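Local coordinates for DNA replication protein DnaC (Aquifex aeolicus, PDB 3ECC) that probably loads the replicative helicase during initiation of DNA replication, binding adenine nucleotide and magnesium as an AAA-family P-loop ATPase, at residues G50-H53 / L54-T58. Numbering follows the deposited sequence.
With MG (magnesium ion), chain C; ADP (adenosine-5'-diphosphate), chain B; BEF (beryllium trifluoride ion), chain D.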
loop_
_atom_site.group_PDB
_atom_site.type_symbol
_atom_site.label_atom_id
_atom_site.label_comp_id
_atom_site.label_asym_id
_atom_site.label_seq_id
_atom_site.Cartn_x
_atom_site.Cartn_y
_atom_site.Cartn_z
ATOM N N GLY A 50 -3.249 6.893 11.035
ATOM C CA GLY A 50 -4.388 6.798 10.110
ATOM C C GLY A 50 -4.085 6.267 8.714
ATOM O O GLY A 50 -4.926 6.355 7.824
ATOM N N LYS A 51 -2.897 5.696 8.525
ATOM C CA LYS A 51 -2.445 5.254 7.200
ATOM C C LYS A 51 -3.388 4.219 6.579
ATOM O O LYS A 51 -3.865 4.398 5.452
ATOM C CB LYS A 51 -1.011 4.712 7.258
ATOM C CG LYS A 51 0.014 5.726 7.733
ATOM C CD LYS A 51 1.431 5.172 7.699
ATOM C CE LYS A 51 1.604 3.990 8.640
ATOM N NZ LYS A 51 1.491 4.375 10.079
ATOM N N THR A 52 -3.658 3.145 7.319
ATOM C CA THR A 52 -4.566 2.102 6.852
ATOM C C THR A 52 -5.957 2.680 6.603
ATOM O O THR A 52 -6.650 2.277 5.669
ATOM C CB THR A 52 -4.664 0.959 7.863
ATOM O OG1 THR A 52 -3.342 0.512 8.205
ATOM C CG2 THR A 52 -5.470 -0.209 7.293
ATOM N N HIS A 53 -6.348 3.638 7.438
ATOM C CA HIS A 53 -7.639 4.300 7.287
ATOM C C HIS A 53 -7.771 4.907 5.889
ATOM O O HIS A 53 -8.761 4.671 5.186
ATOM C CB HIS A 53 -7.822 5.388 8.359
ATOM C CG HIS A 53 -9.204 5.956 8.405
ATOM N ND1 HIS A 53 -10.133 5.571 9.346
ATOM C CD2 HIS A 53 -9.826 6.857 7.608
ATOM C CE1 HIS A 53 -11.262 6.228 9.140
ATOM N NE2 HIS A 53 -11.103 7.011 8.088
ATOM N N LEU A 54 -6.765 5.679 5.489
ATOM C CA LEU A 54 -6.792 6.379 4.206
ATOM C C LEU A 54 -6.627 5.441 3.022
ATOM O O LEU A 54 -7.167 5.700 1.951
ATOM C CB LEU A 54 -5.728 7.478 4.161
ATOM C CG LEU A 54 -6.097 8.710 4.977
ATOM C CD1 LEU A 54 -4.931 9.665 5.081
ATOM C CD2 LEU A 54 -7.313 9.385 4.359
ATOM N N ALA A 55 -5.884 4.352 3.227
ATOM C CA ALA A 55 -5.726 3.300 2.220
ATOM C C ALA A 55 -7.043 2.577 1.917
ATOM O O ALA A 55 -7.318 2.243 0.768
ATOM C CB ALA A 55 -4.673 2.302 2.666
ATOM N N VAL A 56 -7.843 2.323 2.951
ATOM C CA VAL A 56 -9.132 1.661 2.765
ATOM C C VAL A 56 -10.129 2.649 2.158
ATOM O O VAL A 56 -10.918 2.293 1.268
ATOM C CB VAL A 56 -9.676 1.071 4.083
ATOM C CG1 VAL A 56 -11.055 0.460 3.867
ATOM C CG2 VAL A 56 -8.723 0.018 4.626
ATOM N N ALA A 57 -10.062 3.899 2.622
ATOM C CA ALA A 57 -10.856 4.992 2.057
ATOM C C ALA A 57 -10.608 5.146 0.558
ATOM O O ALA A 57 -11.559 5.203 -0.232
ATOM C CB ALA A 57 -10.558 6.300 2.783
ATOM N N THR A 58 -9.334 5.195 0.170
ATOM C CA THR A 58 -8.955 5.355 -1.231
ATOM C C THR A 58 -9.491 4.196 -2.067
ATOM O O THR A 58 -9.997 4.394 -3.171
ATOM C CB THR A 58 -7.426 5.459 -1.399
ATOM O OG1 THR A 58 -6.908 6.441 -0.497
ATOM C CG2 THR A 58 -7.069 5.858 -2.813
HETATM MG MG MG C . -2.008 0.617 9.449
HETATM P PB ADP B . -2.144 3.339 10.966
HETATM O O1B ADP B . -2.679 2.467 9.844
HETATM O O2B ADP B . -1.204 4.423 10.510
HETATM O O3B ADP B . -1.650 2.565 12.157
HETATM P PA ADP B . -4.913 3.457 11.463
HETATM O O1A ADP B . -5.495 3.698 10.092
HETATM O O2A ADP B . -4.973 1.973 11.788
HETATM O O3A ADP B . -3.427 4.095 11.537
HETATM O "O5'" ADP B . -5.678 4.332 12.578
HETATM C "C5'" ADP B . -5.993 3.836 13.874
HETATM C "C4'" ADP B . -7.468 4.082 14.168
HETATM O "O4'" ADP B . -7.719 5.487 14.168
HETATM C "C3'" ADP B . -8.352 3.482 13.094
HETATM O "O3'" ADP B . -9.399 2.768 13.731
HETATM C "C2'" ADP B . -8.879 4.664 12.295
HETATM O "O2'" ADP B . -10.235 4.474 11.939
HETATM C "C1'" ADP B . -8.759 5.828 13.245
HETATM N N9 ADP B . -8.440 7.117 12.572
HETATM C C8 ADP B . -7.221 7.557 12.196
HETATM N N7 ADP B . -7.298 8.796 11.637
HETATM C C5 ADP B . -8.582 9.173 11.668
HETATM C C6 ADP B . -9.370 10.363 11.245
HETATM N N6 ADP B . -8.792 11.445 10.672
HETATM N N1 ADP B . -10.692 10.347 11.461
HETATM C C2 ADP B . -11.308 9.298 12.044
HETATM N N3 ADP B . -10.658 8.192 12.451
HETATM C C4 ADP B . -9.330 8.072 12.292
HETATM BE BE BEF D . -0.055 0.953 11.664
HETATM F F1 BEF D . 1.012 2.301 11.285
HETATM F F2 BEF D . -0.965 0.147 10.375
HETATM F F3 BEF D . -0.536 0.755 13.348
#
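Leu54, Ala55, Val56 and Ala57 donate their backbone N-H groups to the carbonyls of Gly50, Lys51, Thr52 and His53 in turn, the first turns of helix 51-65, with Gly50 at the N-cap. The Leu54 N to Gly50 O bond measures 3.0 Å. The amides of Gly50, Lys51, Thr52 and His53 all bond to phosphate oxygens of ADP: Lys51 N lies 2.9 Å from ADP O2B, and Thr52 N makes the straighter bond to ADP O1B (165°). The Lys51 chain bends at chi3 and chi4, curling round the beta-phosphate until NZ is 2.7 Å from ADP O2B; NZ also contacts the beryllium trifluoride and bonds to Gly45 O. Thr52 OG1 binds magnesium at 1.8 Å together with ADP O1B, and the same hydroxyl is hydrogen-bonded to Asp107 OD2, from a residue that can itself bind magnesium in this protein. With CG anti to the backbone N (chi1 -171°), the His53 imidazole swings toward the nucleoside, where ND1 and ADP O2' share a hydrogen bond of 2.8 Å; the Tyr12 ring meets the imidazole, the two planes at about 50°. An alanine in place of His53 would probably leave the ribose O2' without this partner and open a gap beside Tyr12. One turn on, Leu54 O receives both the N-H and OG1 of Thr58 (2.6 Å to OG1), from opposite faces of its plane. This helix start completes the P-loop (Walker A) that joins strand 40-45 to helix 51-65 in P-loop NTPases, its amides and Lys51 holding the phosphates and Thr52 the magnesium.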